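Local coordinates for 24-sterol C-methyltransferase (Haloferax volcanii, PDB 6F5Z), which is a putative S-adenosyl-L-methionine-dependent methyltransferase that forms a complex with the activator Trm112 and is bound here to S-adenosyl-L-homocysteine, at residues 28-33 / 183-188; 118-123 / 161-166; 141-146 / 214-219. All coordinates share one frame; numbering follows the deposited sequence.

Interaction 1. Residues 28-33 / 183-188; sequences KHALAR and DSIADL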
loop_
_atom_site.group_PDB
_atom_site.type_symbol
_atom_site.label_atom_id
_atom_site.label_comp_id
_atom_site.label_asym_id
_atom_site.label_seq_id
_atom_site.Cartn_x
_atom_site.Cartn_y
_atom_site.Cartn_z
ATOM N N LYS B 28 -5.076 5.489 12.955
ATOM C CA LYS B 28 -3.767 6.134 13.000
ATOM C C LYS B 28 -2.763 5.387 12.127
ATOM O O LYS B 28 -1.900 6.049 11.523
ATOM C CB LYS B 28 -3.268 6.212 14.445
ATOM C CG LYS B 28 -2.976 4.897 15.119
ATOM C CD LYS B 28 -2.572 5.116 16.599
ATOM C CE LYS B 28 -2.303 3.812 17.300
ATOM N NZ LYS B 28 -2.137 4.019 18.765
ATOM N N HIS B 29 -2.848 4.053 12.067
ATOM C CA HIS B 29 -1.887 3.250 11.307
ATOM C C HIS B 29 -2.177 3.335 9.834
ATOM O O HIS B 29 -1.245 3.389 9.023
ATOM C CB HIS B 29 -1.928 1.782 11.739
ATOM C CG HIS B 29 -1.447 1.580 13.138
ATOM N ND1 HIS B 29 -0.158 1.917 13.510
ATOM C CD2 HIS B 29 -2.109 1.110 14.222
ATOM C CE1 HIS B 29 -0.050 1.590 14.790
ATOM N NE2 HIS B 29 -1.207 1.130 15.273
ATOM N N ALA B 30 -3.465 3.332 9.463
ATOM C CA ALA B 30 -3.817 3.419 8.035
ATOM C C ALA B 30 -3.435 4.805 7.490
ATOM O O ALA B 30 -2.875 4.918 6.403
ATOM C CB ALA B 30 -5.312 3.186 7.845
ATOM N N LEU B 31 -3.698 5.877 8.262
ATOM C CA LEU B 31 -3.370 7.228 7.818
ATOM C C LEU B 31 -1.874 7.380 7.615
ATOM O O LEU B 31 -1.429 8.044 6.665
ATOM C CB LEU B 31 -3.842 8.269 8.846
ATOM C CG LEU B 31 -5.352 8.395 8.894
ATOM C CD1 LEU B 31 -5.835 9.047 10.220
ATOM C CD2 LEU B 31 -5.879 9.187 7.709
ATOM N N ALA B 32 -1.083 6.728 8.496
ATOM C CA ALA B 32 0.371 6.866 8.406
ATOM C C ALA B 32 0.921 6.266 7.129
ATOM O O ALA B 32 2.053 6.623 6.760
ATOM C CB ALA B 32 1.050 6.220 9.601
ATOM N N ARG B 33 0.166 5.377 6.472
ATOM C CA ARG B 33 0.626 4.704 5.253
ATOM C C ARG B 33 0.412 5.602 4.041
ATOM O O ARG B 33 1.009 5.309 2.977
ATOM C CB ARG B 33 -0.167 3.388 5.042
ATOM C CG ARG B 33 0.184 2.362 6.080
ATOM C CD ARG B 33 -0.617 1.084 5.953
ATOM N NE ARG B 33 -0.422 0.237 7.133
ATOM C CZ ARG B 33 -0.736 -1.052 7.193
ATOM N NH1 ARG B 33 -1.245 -1.668 6.138
ATOM N NH2 ARG B 33 -0.565 -1.730 8.323
ATOM N N ASP B 183 -4.956 -5.093 3.836
ATOM C CA ASP B 183 -4.428 -5.609 5.093
ATOM C C ASP B 183 -5.444 -5.541 6.212
ATOM O O ASP B 183 -6.477 -4.888 6.107
ATOM C CB ASP B 183 -3.234 -4.695 5.486
ATOM C CG ASP B 183 -2.184 -5.271 6.434
ATOM O OD1 ASP B 183 -2.221 -6.504 6.695
ATOM O OD2 ASP B 183 -1.247 -4.509 6.815
ATOM N N SER B 184 -5.117 -6.233 7.314
ATOM C CA SER B 184 -5.854 -6.159 8.573
ATOM C C SER B 184 -4.984 -5.334 9.541
ATOM O O SER B 184 -3.784 -5.597 9.655
ATOM C CB SER B 184 -6.008 -7.560 9.155
ATOM O OG SER B 184 -6.821 -8.353 8.306
ATOM N N ILE B 185 -5.571 -4.342 10.191
ATOM C CA ILE B 185 -4.867 -3.515 11.167
ATOM C C ILE B 185 -5.484 -3.812 12.529
ATOM O O ILE B 185 -6.674 -3.535 12.757
ATOM C CB ILE B 185 -5.021 -2.020 10.803
ATOM C CG1 ILE B 185 -4.389 -1.783 9.384
ATOM C CG2 ILE B 185 -4.283 -1.152 11.849
ATOM C CD1 ILE B 185 -4.531 -0.333 8.913
ATOM N N ALA B 186 -4.669 -4.411 13.415
ATOM C CA ALA B 186 -5.180 -4.782 14.724
ATOM C C ALA B 186 -5.437 -3.558 15.591
ATOM O O ALA B 186 -4.715 -2.534 15.485
ATOM C CB ALA B 186 -4.187 -5.683 15.429
ATOM N N ASP B 187 -6.441 -3.681 16.503
ATOM C CA ASP B 187 -6.702 -2.667 17.514
ATOM C C ASP B 187 -6.037 -3.240 18.761
ATOM O O ASP B 187 -6.549 -4.189 19.379
ATOM C CB ASP B 187 -8.201 -2.430 17.726
ATOM C CG ASP B 187 -8.477 -1.415 18.818
ATOM O OD1 ASP B 187 -7.569 -1.172 19.648
ATOM O OD2 ASP B 187 -9.575 -0.830 18.819
ATOM N N LEU B 188 -4.893 -2.657 19.120
ATOM C CA LEU B 188 -4.111 -3.121 20.285
ATOM C C LEU B 188 -4.417 -2.286 21.513
ATOM O O LEU B 188 -3.931 -2.610 22.603
ATOM C CB LEU B 188 -2.614 -2.996 19.984
ATOM C CG LEU B 188 -2.055 -3.837 18.826
ATOM C CD1 LEU B 188 -0.534 -3.706 18.745
ATOM C CD2 LEU B 188 -2.464 -5.296 18.913
#
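Helical segment 28-33 and strand 183-185 run past each other at 133°, their axes 9.8 Å apart at the closest point. Asp183 meets the helix first. Its CG stands anti to the backbone N (chi1 -158°), which brings OD2 to the end of the extended Arg33 side chain, and a salt bridge forms in which both terminal nitrogens hold this one oxygen. The bond from Arg33 NH1 is the shorter, 2.9 Å to Asp183 OD2, and arrives on the anti lone pair; Arg33 NH2 reaches the same OD2 at 3.2 Å from above the carboxylate plane. OD2 lies close to the guanidinium plane, and Arg33 presents NH1 and NH2 end-on, both to one oxygen, with the two planes 36° apart. NH1 is shared with Glu181, and this second acid would probably strengthen the hold on the arginine charge. Across the subunit interface Arg33 packs on Arg33 of the second subunit, another copy of this protein.

Ile185 supplies the apolar half. CG1 and CD1 lie over one face of the guanidinium, with Ile185 CG1 4.0 Å from Arg33 NH2. Ile185 CD1 also touches Ala30 CB at 3.8 Å, while the CG2 branch, anti to the backbone N, rests 3.8 Å from His29 CB and runs obliquely past the imidazole. Leu220 of the adjacent strand 218-224 touches Ala30, Arg33 and Ile185 alike. A helix packed on the sheet edge formed by the outermost strand within this chain, 178-185, which runs antiparallel to its neighbour 218-224, is the layered alpha/beta build of a Rossmann-like methyltransferase.

Interaction 2. Residues 118-123 / 161-166; sequences DPHHTL and TRWSHA
Trp163 reaches across to the first turn of helix 119-129 with the six-membered end of its indole, CG anti to its own carbonyl carbon (chi1 -78°). Three side chains of that turn receive it. Pro119 offers CB to Trp163 CH2 at 3.8 Å, and Leu123 CD1 comes tip to tip at the indole edge, 4.2 Å from the same CH2. His120, with chi1 -75°, turns its imidazole so that Trp163 CZ2 sits over one of its faces, 3.5 Å from His120 CE1; the two planes are 45° apart, an oblique pairing. Thr161 CG2, anti to the backbone N, lies over one face of the indole, while its OG1 meets the Pro119 ring at CG, 3.5 Å away. The turn itself is capped by Asp118, whose carboxylate, anti to the backbone N, accepts from His121 N through OD1 at 3.2 Å. An alanine in place of Trp163 would probably loosen the join, since Pro119, His120 and Leu123 would all lose the indole they pack on. The contact joins the first turn of helix 119-129 to the residues leading into helix 165-174, with Ala171 and Tyr168 of that helix packed against it, the tyrosine edge-to-face with the indole.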
loop_
_atom_site.group_PDB
_atom_site.type_symbol
_atom_site.label_atom_id
_atom_site.label_comp_id
_atom_site.label_asym_id
_atom_site.label_seq_id
_atom_site.Cartn_x
_atom_site.Cartn_y
_atom_site.Cartn_z
ATOM N N ASP B 118 -25.073 2.784 -3.239
ATOM C CA ASP B 118 -24.664 2.058 -4.431
ATOM C C ASP B 118 -23.136 2.065 -4.375
ATOM O O ASP B 118 -22.482 2.934 -4.945
ATOM C CB ASP B 118 -25.224 2.793 -5.655
ATOM C CG ASP B 118 -24.908 2.212 -7.020
ATOM O OD1 ASP B 118 -24.099 1.277 -7.099
ATOM O OD2 ASP B 118 -25.442 2.733 -8.021
ATOM N N PRO B 119 -22.562 1.150 -3.573
ATOM C CA PRO B 119 -21.106 1.175 -3.351
ATOM C C PRO B 119 -20.265 1.089 -4.619
ATOM O O PRO B 119 -19.191 1.713 -4.710
ATOM C CB PRO B 119 -20.872 -0.011 -2.404
ATOM C CG PRO B 119 -22.078 -0.913 -2.603
ATOM C CD PRO B 119 -23.206 0.078 -2.791
ATOM N N HIS B 120 -20.726 0.311 -5.618
ATOM C CA HIS B 120 -19.976 0.239 -6.869
ATOM C C HIS B 120 -19.948 1.635 -7.551
ATOM O O HIS B 120 -18.901 2.045 -8.064
ATOM C CB HIS B 120 -20.594 -0.841 -7.773
ATOM C CG HIS B 120 -20.258 -2.227 -7.304
ATOM N ND1 HIS B 120 -21.212 -3.093 -6.777
ATOM C CD2 HIS B 120 -19.058 -2.858 -7.319
ATOM C CE1 HIS B 120 -20.557 -4.220 -6.508
ATOM N NE2 HIS B 120 -19.251 -4.111 -6.809
ATOM N N HIS B 121 -21.076 2.373 -7.529
ATOM C CA HIS B 121 -21.098 3.714 -8.130
ATOM C C HIS B 121 -20.225 4.679 -7.320
ATOM O O HIS B 121 -19.521 5.504 -7.893
ATOM C CB HIS B 121 -22.524 4.244 -8.282
ATOM C CG HIS B 121 -22.588 5.605 -8.903
ATOM N ND1 HIS B 121 -22.122 5.838 -10.189
ATOM C CD2 HIS B 121 -22.965 6.785 -8.361
ATOM C CE1 HIS B 121 -22.282 7.139 -10.397
ATOM N NE2 HIS B 121 -22.780 7.745 -9.327
ATOM N N THR B 122 -20.221 4.523 -5.993
ATOM C CA THR B 122 -19.335 5.384 -5.174
ATOM C C THR B 122 -17.873 5.128 -5.585
ATOM O O THR B 122 -17.114 6.083 -5.699
ATOM C CB THR B 122 -19.587 5.141 -3.689
ATOM O OG1 THR B 122 -20.922 5.605 -3.397
ATOM C CG2 THR B 122 -18.586 5.897 -2.804
ATOM N N LEU B 123 -17.463 3.856 -5.795
ATOM C CA LEU B 123 -16.088 3.606 -6.224
ATOM C C LEU B 123 -15.762 4.267 -7.572
ATOM O O LEU B 123 -14.672 4.765 -7.777
ATOM C CB LEU B 123 -15.799 2.110 -6.291
ATOM C CG LEU B 123 -15.760 1.418 -4.937
ATOM C CD1 LEU B 123 -15.783 -0.094 -5.082
ATOM C CD2 LEU B 123 -14.528 1.867 -4.110
ATOM N N THR B 161 -23.534 -2.668 3.098
ATOM C CA THR B 161 -22.916 -3.590 2.166
ATOM C C THR B 161 -21.856 -4.373 2.935
ATOM O O THR B 161 -20.939 -3.787 3.521
ATOM C CB THR B 161 -22.362 -2.826 0.963
ATOM O OG1 THR B 161 -23.484 -2.360 0.203
ATOM C CG2 THR B 161 -21.488 -3.713 0.054
ATOM N N ARG B 162 -21.977 -5.698 2.923
ATOM C CA ARG B 162 -21.071 -6.567 3.662
ATOM C C ARG B 162 -20.248 -7.330 2.651
ATOM O O ARG B 162 -20.738 -8.261 2.020
ATOM C CB ARG B 162 -21.852 -7.528 4.569
ATOM C CG ARG B 162 -20.957 -8.064 5.687
ATOM C CD ARG B 162 -21.791 -8.838 6.702
ATOM N NE ARG B 162 -21.897 -10.239 6.299
ATOM C CZ ARG B 162 -22.844 -11.074 6.712
ATOM N NH1 ARG B 162 -22.833 -12.339 6.323
ATOM N NH2 ARG B 162 -23.824 -10.644 7.493
ATOM N N TRP B 163 -19.012 -6.887 2.421
ATOM C CA TRP B 163 -18.159 -7.544 1.451
ATOM C C TRP B 163 -17.017 -8.244 2.131
ATOM O O TRP B 163 -16.546 -7.784 3.179
ATOM C CB TRP B 163 -17.545 -6.533 0.474
ATOM C CG TRP B 163 -18.445 -6.044 -0.625
ATOM C CD1 TRP B 163 -19.632 -6.593 -1.053
ATOM C CD2 TRP B 163 -18.223 -4.886 -1.428
ATOM N NE1 TRP B 163 -20.166 -5.826 -2.069
ATOM C CE2 TRP B 163 -19.303 -4.778 -2.331
ATOM C CE3 TRP B 163 -17.219 -3.904 -1.449
ATOM C CZ2 TRP B 163 -19.397 -3.712 -3.251
ATOM C CZ3 TRP B 163 -17.294 -2.879 -2.370
ATOM C CH2 TRP B 163 -18.378 -2.783 -3.254
ATOM N N SER B 164 -16.520 -9.319 1.495
ATOM C CA SER B 164 -15.293 -9.969 1.986
ATOM C C SER B 164 -14.038 -9.180 1.527
ATOM O O SER B 164 -14.132 -8.297 0.681
ATOM C CB SER B 164 -15.179 -11.380 1.410
ATOM O OG SER B 164 -15.089 -11.237 0.006
ATOM N N HIS B 165 -12.856 -9.570 2.012
ATOM C CA HIS B 165 -11.612 -8.947 1.535
ATOM C C HIS B 165 -11.575 -9.075 -0.013
ATOM O O HIS B 165 -11.287 -8.103 -0.725
ATOM C CB HIS B 165 -10.394 -9.694 2.092
ATOM C CG HIS B 165 -10.085 -9.449 3.534
ATOM N ND1 HIS B 165 -8.757 -9.377 3.972
ATOM C CD2 HIS B 165 -10.896 -9.224 4.589
ATOM C CE1 HIS B 165 -8.818 -9.185 5.288
ATOM N NE2 HIS B 165 -10.076 -9.118 5.716
ATOM N N ALA B 166 -11.870 -10.292 -0.534
ATOM C CA ALA B 166 -11.833 -10.506 -1.997
ATOM C C ALA B 166 -12.838 -9.642 -2.738
ATOM O O ALA B 166 -12.538 -9.090 -3.808
ATOM C CB ALA B 166 -12.034 -11.987 -2.325
#

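Interaction 3. Residues 141-146 / 214-219; sequences NYYEEN and RTFGTL
The loop 141-146 closes in a type I turn from Tyr143 to Asn146 and lies against the point where helix 206-216 gives way to strand 218-224 through Gly217, which has a positive phi of 58°, the two backbones approaching to 4.9 Å between Asn141 CA and Thr218 CA. Tyr143 is central. Its CG takes the crowded position between backbone N and carbonyl carbon, and its ring is sandwiched: Leu219 CB lies over one face in a CH-pi contact, 3.8 Å from the ring centroid, and Asn146 CB over the opposite face. At the tip, OH donates to Gly217 O (2.7 Å) from above the carbonyl plane. The hydroxyl thus meets the backbone just where the helix ends.

Asn141 makes the second polar link. Thr218 OG1 donates to Asn141 OD1 over 2.6 Å, in the carbonyl plane and on a lone pair, while the amide ND2 binds a water that also makes a weak bond to Thr218 OG1. The loop braces itself through Asn146 ND2, which donates to Asn141 O at 2.8 Å, nearly along the C=O axis. Phe216 lies at the far end with Glu145 O over one face, 3.4 Å from its CE2, and Asn146 OD1 oblique to the ring. The carboxylate of Glu145 turns to His165 N at the start of helix 165-174. The contact lies beyond the end of strand 134-140, where Leu219 pairs with Val140 by backbone hydrogen bonding and Thr218 pairs with Ile185, so strand 218-224 runs between strands 134-140 and 178-185.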
loop_
_atom_site.group_PDB
_atom_site.type_symbol
_atom_site.label_atom_id
_atom_site.label_comp_id
_atom_site.label_asym_id
_atom_site.label_seq_id
_atom_site.Cartn_x
_atom_site.Cartn_y
_atom_site.Cartn_z
ATOM N N ASN B 141 -14.692 -1.639 9.419
ATOM C CA ASN B 141 -14.799 -2.664 10.451
ATOM C C ASN B 141 -15.950 -3.627 10.190
ATOM O O ASN B 141 -16.006 -4.661 10.849
ATOM C CB ASN B 141 -14.934 -2.040 11.863
ATOM C CG ASN B 141 -13.671 -1.335 12.275
ATOM O OD1 ASN B 141 -12.620 -1.590 11.718
ATOM N ND2 ASN B 141 -13.735 -0.415 13.224
ATOM N N TYR B 142 -16.839 -3.302 9.240
ATOM C CA TYR B 142 -17.977 -4.143 8.886
ATOM C C TYR B 142 -17.592 -4.827 7.568
ATOM O O TYR B 142 -17.532 -4.158 6.529
ATOM C CB TYR B 142 -19.228 -3.279 8.708
ATOM C CG TYR B 142 -20.455 -4.060 8.294
ATOM C CD1 TYR B 142 -21.130 -4.876 9.206
ATOM C CD2 TYR B 142 -20.950 -3.970 7.006
ATOM C CE1 TYR B 142 -22.289 -5.567 8.841
ATOM C CE2 TYR B 142 -22.126 -4.627 6.635
ATOM C CZ TYR B 142 -22.779 -5.435 7.552
ATOM O OH TYR B 142 -23.939 -6.082 7.181
ATOM N N TYR B 143 -17.291 -6.139 7.618
ATOM C CA TYR B 143 -16.866 -6.885 6.454
ATOM C C TYR B 143 -17.066 -8.363 6.737
ATOM O O TYR B 143 -17.212 -8.749 7.909
ATOM C CB TYR B 143 -15.432 -6.503 6.016
ATOM C CG TYR B 143 -14.372 -6.737 7.064
ATOM C CD1 TYR B 143 -14.052 -5.747 7.993
ATOM C CD2 TYR B 143 -13.680 -7.942 7.120
ATOM C CE1 TYR B 143 -13.084 -5.960 8.971
ATOM C CE2 TYR B 143 -12.701 -8.167 8.094
ATOM C CZ TYR B 143 -12.405 -7.162 9.012
ATOM O OH TYR B 143 -11.448 -7.362 9.991
ATOM N N GLU B 144 -17.082 -9.187 5.680
ATOM C CA GLU B 144 -17.486 -10.582 5.827
ATOM C C GLU B 144 -16.695 -11.379 6.852
ATOM O O GLU B 144 -17.303 -12.066 7.691
ATOM C CB GLU B 144 -17.463 -11.314 4.472
ATOM C CG GLU B 144 -18.220 -12.647 4.498
ATOM C CD GLU B 144 -19.709 -12.458 4.707
ATOM O OE1 GLU B 144 -20.263 -11.418 4.280
ATOM O OE2 GLU B 144 -20.336 -13.413 5.222
ATOM N N GLU B 145 -15.368 -11.314 6.785
ATOM C CA GLU B 145 -14.520 -12.118 7.655
ATOM C C GLU B 145 -14.664 -11.726 9.136
ATOM O O GLU B 145 -14.369 -12.566 10.008
ATOM C CB GLU B 145 -13.052 -12.029 7.208
ATOM C CG GLU B 145 -12.795 -12.708 5.865
ATOM C CD GLU B 145 -12.974 -11.824 4.636
ATOM O OE1 GLU B 145 -13.710 -10.818 4.706
ATOM O OE2 GLU B 145 -12.372 -12.151 3.595
ATOM N N ASN B 146 -15.087 -10.476 9.426
ATOM C CA ASN B 146 -15.232 -10.049 10.834
ATOM C C ASN B 146 -16.618 -10.527 11.284
ATOM O O ASN B 146 -17.603 -9.803 11.217
ATOM C CB ASN B 146 -15.038 -8.543 10.984
ATOM C CG ASN B 146 -15.208 -8.064 12.405
ATOM O OD1 ASN B 146 -15.266 -8.864 13.357
ATOM N ND2 ASN B 146 -15.355 -6.753 12.565
ATOM N N ARG B 214 -7.653 -8.129 18.054
ATOM C CA ARG B 214 -6.227 -8.409 17.851
ATOM C C ARG B 214 -6.001 -9.181 16.569
ATOM O O ARG B 214 -4.915 -9.032 15.996
ATOM C CB ARG B 214 -5.629 -9.183 19.060
ATOM C CG ARG B 214 -5.856 -8.525 20.435
ATOM C CD ARG B 214 -5.286 -7.116 20.590
ATOM N NE ARG B 214 -5.149 -6.778 22.000
ATOM C CZ ARG B 214 -5.895 -5.893 22.668
ATOM N NH1 ARG B 214 -6.827 -5.174 22.033
ATOM N NH2 ARG B 214 -5.724 -5.729 23.978
ATOM N N THR B 215 -6.989 -9.977 16.095
ATOM C CA THR B 215 -6.801 -10.820 14.914
ATOM C C THR B 215 -7.395 -10.192 13.668
ATOM O O THR B 215 -6.670 -10.014 12.690
ATOM C CB THR B 215 -7.350 -12.233 15.176
ATOM O OG1 THR B 215 -6.705 -12.786 16.327
ATOM C CG2 THR B 215 -7.151 -13.175 14.003
ATOM N N PHE B 216 -8.706 -9.931 13.658
ATOM C CA PHE B 216 -9.377 -9.372 12.468
ATOM C C PHE B 216 -9.083 -7.876 12.335
ATOM O O PHE B 216 -8.617 -7.406 11.299
ATOM C CB PHE B 216 -10.901 -9.573 12.549
ATOM C CG PHE B 216 -11.378 -11.012 12.562
ATOM C CD1 PHE B 216 -10.623 -12.013 11.975
ATOM C CD2 PHE B 216 -12.569 -11.367 13.195
ATOM C CE1 PHE B 216 -11.074 -13.343 11.943
ATOM C CE2 PHE B 216 -13.047 -12.689 13.132
ATOM C CZ PHE B 216 -12.291 -13.669 12.507
ATOM N N GLY B 217 -9.375 -7.118 13.377
ATOM C CA GLY B 217 -9.155 -5.672 13.328
ATOM C C GLY B 217 -9.909 -4.983 12.191
ATOM O O GLY B 217 -11.000 -5.412 11.782
ATOM N N THR B 218 -9.328 -3.890 11.699
ATOM C CA THR B 218 -9.896 -3.072 10.633
ATOM C C THR B 218 -9.350 -3.535 9.292
ATOM O O THR B 218 -8.141 -3.700 9.140
ATOM C CB THR B 218 -9.475 -1.602 10.859
ATOM O OG1 THR B 218 -10.081 -1.150 12.087
ATOM C CG2 THR B 218 -9.937 -0.661 9.762
ATOM N N LEU B 219 -10.247 -3.706 8.307
ATOM C CA LEU B 219 -9.777 -4.052 6.968
ATOM C C LEU B 219 -9.410 -2.753 6.238
ATOM O O LEU B 219 -10.196 -1.803 6.216
ATOM C CB LEU B 219 -10.933 -4.750 6.206
ATOM C CG LEU B 219 -10.748 -4.869 4.664
ATOM C CD1 LEU B 219 -9.586 -5.773 4.329
ATOM C CD2 LEU B 219 -11.998 -5.507 4.036
HETATM O O HOH W 1 -11.362 0.961 14.485
#

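From the N terminus, the first segment to take part lies on helix 16-33: interaction 1 joins its end to strand 178-185 some 150 residues on and so closes the longest loop. Within it lies interaction 2, nested, where the start of helix 119-129 meets the lead-in to helix 165-174. Interaction 3 opens between the segments of interaction 2, at the loop after strand 134-140, and closes beyond interaction 1, at the head of strand 218-224; its segments therefore alternate with those of both others. The Arg162-Glu144 salt bridge connects interactions 2 and 3; neighbouring strands of the sheet connect 1 and 3. They tie helix 16-33, the sheet edge and the loops near the bound S-adenosyl-L-homocysteine together.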